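Local coordinates for bacterioferritin (Rhodobacter capsulatus, PDB 1JGC), which stores iron, probably oxidising Fe(2+) at a ferroxidase centre and laying it down as ferric mineral inside a 24-subunit, heme-binding shell, at residues A[25-28]-A[29-33]. Residues are numbered along the deposited sequence; the frame is centred on the assembly and turned at random.
Sequences YWVH and FRLQE. With HEM (protoporphyrin IX containing Fe), chain D.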
ATOM      1  N   TYR A  25     -10.284 -17.802  44.010  1.00 21.86           N
ATOM      2  CA  TYR A  25      -9.319 -17.789  42.918  1.00 21.49           C
ATOM      3  C   TYR A  25      -8.557 -16.476  42.887  1.00 21.14           C
ATOM      4  O   TYR A  25      -7.345 -16.461  42.642  1.00 20.78           O
ATOM      5  CB  TYR A  25     -10.008 -17.990  41.568  1.00 22.82           C
ATOM      6  CG  TYR A  25     -10.415 -19.417  41.267  1.00 25.70           C
ATOM      7  CD1 TYR A  25      -9.473 -20.448  41.270  1.00 28.38           C
ATOM      8  CD2 TYR A  25     -11.737 -19.735  40.977  1.00 26.68           C
ATOM      9  CE1 TYR A  25      -9.844 -21.766  40.997  1.00 29.66           C
ATOM     10  CE2 TYR A  25     -12.121 -21.036  40.705  1.00 29.22           C
ATOM     11  CZ  TYR A  25     -11.176 -22.051  40.718  1.00 30.95           C
ATOM     12  OH  TYR A  25     -11.578 -23.351  40.481  1.00 32.05           O
ATOM     13  N   TRP A  26      -9.257 -15.375  43.142  1.00 19.23           N
ATOM     14  CA  TRP A  26      -8.601 -14.079  43.108  1.00 19.95           C
ATOM     15  C   TRP A  26      -7.579 -13.911  44.219  1.00 20.63           C
ATOM     16  O   TRP A  26      -6.520 -13.336  44.002  1.00 21.11           O
ATOM     17  CB  TRP A  26      -9.624 -12.943  43.159  1.00 20.15           C
ATOM     18  CG  TRP A  26      -9.053 -11.675  42.621  1.00 21.28           C
ATOM     19  CD1 TRP A  26      -8.350 -10.731  43.313  1.00 21.01           C
ATOM     20  CD2 TRP A  26      -9.018 -11.272  41.245  1.00 21.64           C
ATOM     21  NE1 TRP A  26      -7.874  -9.769  42.453  1.00 22.13           N
ATOM     22  CE2 TRP A  26      -8.265 -10.079  41.178  1.00 22.57           C
ATOM     23  CE3 TRP A  26      -9.542 -11.809  40.064  1.00 19.80           C
ATOM     24  CZ2 TRP A  26      -8.022  -9.412  39.969  1.00 23.14           C
ATOM     25  CZ3 TRP A  26      -9.301 -11.150  38.866  1.00 21.73           C
ATOM     26  CH2 TRP A  26      -8.544  -9.962  38.828  1.00 21.67           C
ATOM     27  N   VAL A  27      -7.886 -14.408  45.410  1.00 20.36           N
ATOM     28  CA  VAL A  27      -6.938 -14.306  46.505  1.00 20.40           C
ATOM     29  C   VAL A  27      -5.725 -15.172  46.159  1.00 19.72           C
ATOM     30  O   VAL A  27      -4.588 -14.785  46.395  1.00 19.84           O
ATOM     31  CB  VAL A  27      -7.555 -14.791  47.847  1.00 21.04           C
ATOM     32  CG1 VAL A  27      -6.507 -14.765  48.933  1.00 20.78           C
ATOM     33  CG2 VAL A  27      -8.716 -13.907  48.239  1.00 20.19           C
ATOM     34  N   HIS A  28      -5.977 -16.342  45.590  1.00 19.18           N
ATOM     35  CA  HIS A  28      -4.901 -17.241  45.213  1.00 20.21           C
ATOM     36  C   HIS A  28      -4.017 -16.604  44.161  1.00 21.01           C
ATOM     37  O   HIS A  28      -2.797 -16.777  44.176  1.00 21.81           O
ATOM     38  CB  HIS A  28      -5.471 -18.563  44.715  1.00 20.24           C
ATOM     39  CG  HIS A  28      -5.891 -19.479  45.817  1.00 21.48           C
ATOM     40  ND1 HIS A  28      -6.590 -20.644  45.595  1.00 22.63           N
ATOM     41  CD2 HIS A  28      -5.684 -19.416  47.155  1.00 22.61           C
ATOM     42  CE1 HIS A  28      -6.792 -21.261  46.746  1.00 24.26           C
ATOM     43  NE2 HIS A  28      -6.251 -20.536  47.709  1.00 23.32           N
ATOM     44  N   PHE A  29      -4.634 -15.862  43.250  1.00 21.22           N
ATOM     45  CA  PHE A  29      -3.889 -15.167  42.204  1.00 20.26           C
ATOM     46  C   PHE A  29      -2.923 -14.187  42.881  1.00 20.20           C
ATOM     47  O   PHE A  29      -1.721 -14.214  42.636  1.00 20.04           O
ATOM     48  CB  PHE A  29      -4.869 -14.433  41.273  1.00 17.58           C
ATOM     49  CG  PHE A  29      -4.318 -13.171  40.671  1.00 15.81           C
ATOM     50  CD1 PHE A  29      -3.187 -13.195  39.872  1.00 16.23           C
ATOM     51  CD2 PHE A  29      -4.934 -11.948  40.915  1.00 15.52           C
ATOM     52  CE1 PHE A  29      -2.675 -12.022  39.328  1.00 15.91           C
ATOM     53  CE2 PHE A  29      -4.428 -10.768  40.372  1.00 16.03           C
ATOM     54  CZ  PHE A  29      -3.300 -10.804  39.580  1.00 13.71           C
ATOM     55  N   ARG A  30      -3.460 -13.346  43.754  1.00 19.98           N
ATOM     56  CA  ARG A  30      -2.657 -12.365  44.458  1.00 21.33           C
ATOM     57  C   ARG A  30      -1.559 -13.005  45.293  1.00 21.83           C
ATOM     58  O   ARG A  30      -0.408 -12.570  45.266  1.00 22.36           O
ATOM     59  CB  ARG A  30      -3.559 -11.492  45.330  1.00 21.32           C
ATOM     60  CG  ARG A  30      -4.109 -10.307  44.575  1.00 22.03           C
ATOM     61  CD  ARG A  30      -2.946  -9.465  44.129  1.00 22.64           C
ATOM     62  NE  ARG A  30      -3.277  -8.510  43.085  1.00 22.97           N
ATOM     63  CZ  ARG A  30      -2.369  -7.948  42.293  1.00 22.71           C
ATOM     64  NH1 ARG A  30      -1.090  -8.253  42.433  1.00 20.85           N
ATOM     65  NH2 ARG A  30      -2.737  -7.082  41.365  1.00 22.69           N
ATOM     66  N   LEU A  31      -1.922 -14.043  46.031  1.00 22.55           N
ATOM     67  CA  LEU A  31      -0.978 -14.771  46.861  1.00 23.21           C
ATOM     68  C   LEU A  31       0.154 -15.345  45.996  1.00 24.29           C
ATOM     69  O   LEU A  31       1.335 -15.147  46.282  1.00 24.99           O
ATOM     70  CB  LEU A  31      -1.718 -15.903  47.576  1.00 22.47           C
ATOM     71  CG  LEU A  31      -1.831 -15.965  49.106  1.00 21.43           C
ATOM     72  CD1 LEU A  31      -1.481 -14.651  49.781  1.00 19.62           C
ATOM     73  CD2 LEU A  31      -3.241 -16.384  49.429  1.00 19.66           C
ATOM     74  N   GLN A  32      -0.211 -16.059  44.936  1.00 24.39           N
ATOM     75  CA  GLN A  32       0.781 -16.651  44.043  1.00 25.40           C
ATOM     76  C   GLN A  32       1.669 -15.589  43.390  1.00 26.27           C
ATOM     77  O   GLN A  32       2.846 -15.823  43.126  1.00 26.50           O
ATOM     78  CB  GLN A  32       0.071 -17.492  42.975  1.00 24.02           C
ATOM     79  CG  GLN A  32      -0.656 -18.677  43.578  1.00 22.76           C
ATOM     80  CD  GLN A  32      -1.734 -19.253  42.684  1.00 22.82           C
ATOM     81  OE1 GLN A  32      -2.182 -18.612  41.735  1.00 22.57           O
ATOM     82  NE2 GLN A  32      -2.171 -20.466  42.998  1.00 21.61           N
ATOM     83  N   GLU A  33       1.102 -14.418  43.139  1.00 26.93           N
ATOM     84  CA  GLU A  33       1.860 -13.344  42.526  1.00 28.34           C
ATOM     85  C   GLU A  33       2.949 -12.878  43.491  1.00 27.93           C
ATOM     86  O   GLU A  33       4.096 -12.669  43.093  1.00 27.88           O
ATOM     87  CB  GLU A  33       0.933 -12.179  42.177  1.00 29.90           C
ATOM     88  CG  GLU A  33       1.554 -11.159  41.249  1.00 33.40           C
ATOM     89  CD  GLU A  33       1.790 -11.727  39.859  1.00 36.79           C
ATOM     90  OE1 GLU A  33       0.814 -12.209  39.231  1.00 38.56           O
ATOM     91  OE2 GLU A  33       2.948 -11.692  39.385  1.00 38.98           O
TER
HETATM   92  CHA HEM D 201     -13.903  -8.261  35.345  0.50 26.59           C
HETATM   93  CHB HEM D 201     -18.257  -9.597  37.014  0.50 26.72           C
HETATM   94  CHC HEM D 201     -16.371  -9.850  41.421  0.50 25.75           C
HETATM   95  CHD HEM D 201     -12.250  -7.919  39.875  0.50 25.01           C
HETATM   96  C1A HEM D 201     -15.185  -8.804  35.409  0.50 27.24           C
HETATM   97  C2A HEM D 201     -15.901  -9.530  34.377  0.50 28.52           C
HETATM   98  C3A HEM D 201     -17.231  -9.524  34.746  0.50 28.22           C
HETATM   99  C4A HEM D 201     -17.211  -9.279  36.171  0.50 27.12           C
HETATM  100  CMA HEM D 201     -18.436  -9.977  33.903  0.50 27.36           C
HETATM  101  CAA HEM D 201     -15.340 -10.439  33.285  0.50 30.51           C
HETATM  102  CBA HEM D 201     -14.306  -9.880  32.324  0.50 32.88           C
HETATM  103  CGA HEM D 201     -14.856  -8.785  31.448  0.50 35.00           C
HETATM  104  O1A HEM D 201     -14.066  -8.223  30.652  0.50 36.43           O
HETATM  105  O2A HEM D 201     -16.071  -8.488  31.549  0.50 35.70           O
HETATM  106  C1B HEM D 201     -18.138  -9.802  38.375  0.50 26.74           C
HETATM  107  C2B HEM D 201     -19.193 -10.310  39.238  0.50 26.87           C
HETATM  108  C3B HEM D 201     -18.691 -10.317  40.514  0.50 26.39           C
HETATM  109  C4B HEM D 201     -17.287  -9.915  40.397  0.50 26.01           C
HETATM  110  CMB HEM D 201     -20.584 -10.782  38.816  0.50 26.63           C
HETATM  111  CAB HEM D 201     -19.421 -10.728  41.628  0.50 25.95           C
HETATM  112  CBB HEM D 201     -19.393 -10.143  42.883  0.50 25.17           C
HETATM  113  C1C HEM D 201     -15.051  -9.464  41.363  0.50 25.50           C
HETATM  114  C2C HEM D 201     -14.129  -9.562  42.477  0.50 25.99           C
HETATM  115  C3C HEM D 201     -12.933  -9.027  42.054  0.50 25.24           C
HETATM  116  C4C HEM D 201     -13.175  -8.558  40.689  0.50 25.46           C
HETATM  117  CMC HEM D 201     -14.445 -10.168  43.855  0.50 25.72           C
HETATM  118  CAC HEM D 201     -11.724  -8.984  42.753  0.50 25.03           C
HETATM  119  CBC HEM D 201     -11.562  -8.945  44.128  0.50 24.16           C
HETATM  120  C1D HEM D 201     -12.345  -7.771  38.504  0.50 25.41           C
HETATM  121  C2D HEM D 201     -11.285  -7.244  37.656  0.50 25.92           C
HETATM  122  C3D HEM D 201     -11.744  -7.330  36.355  0.50 26.68           C
HETATM  123  C4D HEM D 201     -13.070  -7.959  36.415  0.50 26.24           C
HETATM  124  CMD HEM D 201      -9.926  -6.691  38.105  0.50 23.97           C
HETATM  125  CAD HEM D 201     -10.996  -6.701  35.175  0.50 27.38           C
HETATM  126  CBD HEM D 201     -10.396  -7.626  34.133  0.50 29.29           C
HETATM  127  CGD HEM D 201      -9.498  -6.888  33.137  0.50 31.39           C
HETATM  128  O1D HEM D 201      -9.933  -5.841  32.594  0.50 31.08           O
HETATM  129  O2D HEM D 201      -8.363  -7.364  32.891  0.50 30.42           O
HETATM  130  NA  HEM D 201     -15.904  -8.994  36.578  0.50 26.89           N
HETATM  131  NB  HEM D 201     -16.954  -9.610  39.088  0.50 26.25           N
HETATM  132  NC  HEM D 201     -14.423  -8.992  40.237  0.50 25.53           N
HETATM  133  ND  HEM D 201     -13.432  -8.201  37.739  0.50 25.81           N
HETATM  134 FE   HEM D 201     -15.169  -8.985  38.396  0.50 24.60          FE
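Phe29 N, Arg30 N, Leu31 N and Gln32 N donate in turn to the carbonyl oxygens of Tyr25, Trp26, Val27 and His28, four i to i+4 bonds of regular alpha helix; the Arg30 N to Trp26 O bond is almost straight, with an N-H...O angle of 171°. One turn apart on the same flank, the Trp26 and Phe29 rings meet edge-to-face: the edge of Phe29 is directed at the six-membered ring of Trp26, with centroids 5.2 Å apart and planes at 72°. Phe29 CD2 makes the close approach, 3.8 Å from Trp26 CE2. The opposite face of the indole is taken by the heme, whose vinyl atom CAC lies 3.7 Å above the ring plane, while the methyl CMD comes within 3.6 Å of Trp26 CH2. With CG anti to the backbone N (chi1 -159°), the indole lies between the heme and Phe29, one on each face. These residues belong to helix 5-34 of the ferritin-like four-helix bundle, on the side where bacterioferritin dimers share one heme between two subunits. Asp56 of the second subunit accepts a hydrogen bond from Trp26 NE1 and forms a salt bridge with Arg30 NE. Phe29 CE2 lies 3.6 Å above the plane of the Arg30 guanidinium, toward the rim of that group. Around the helix, Val27 CG1 touches Leu31 CD2 at 3.7 Å, the side chains lying side by side and both packing on Ile79.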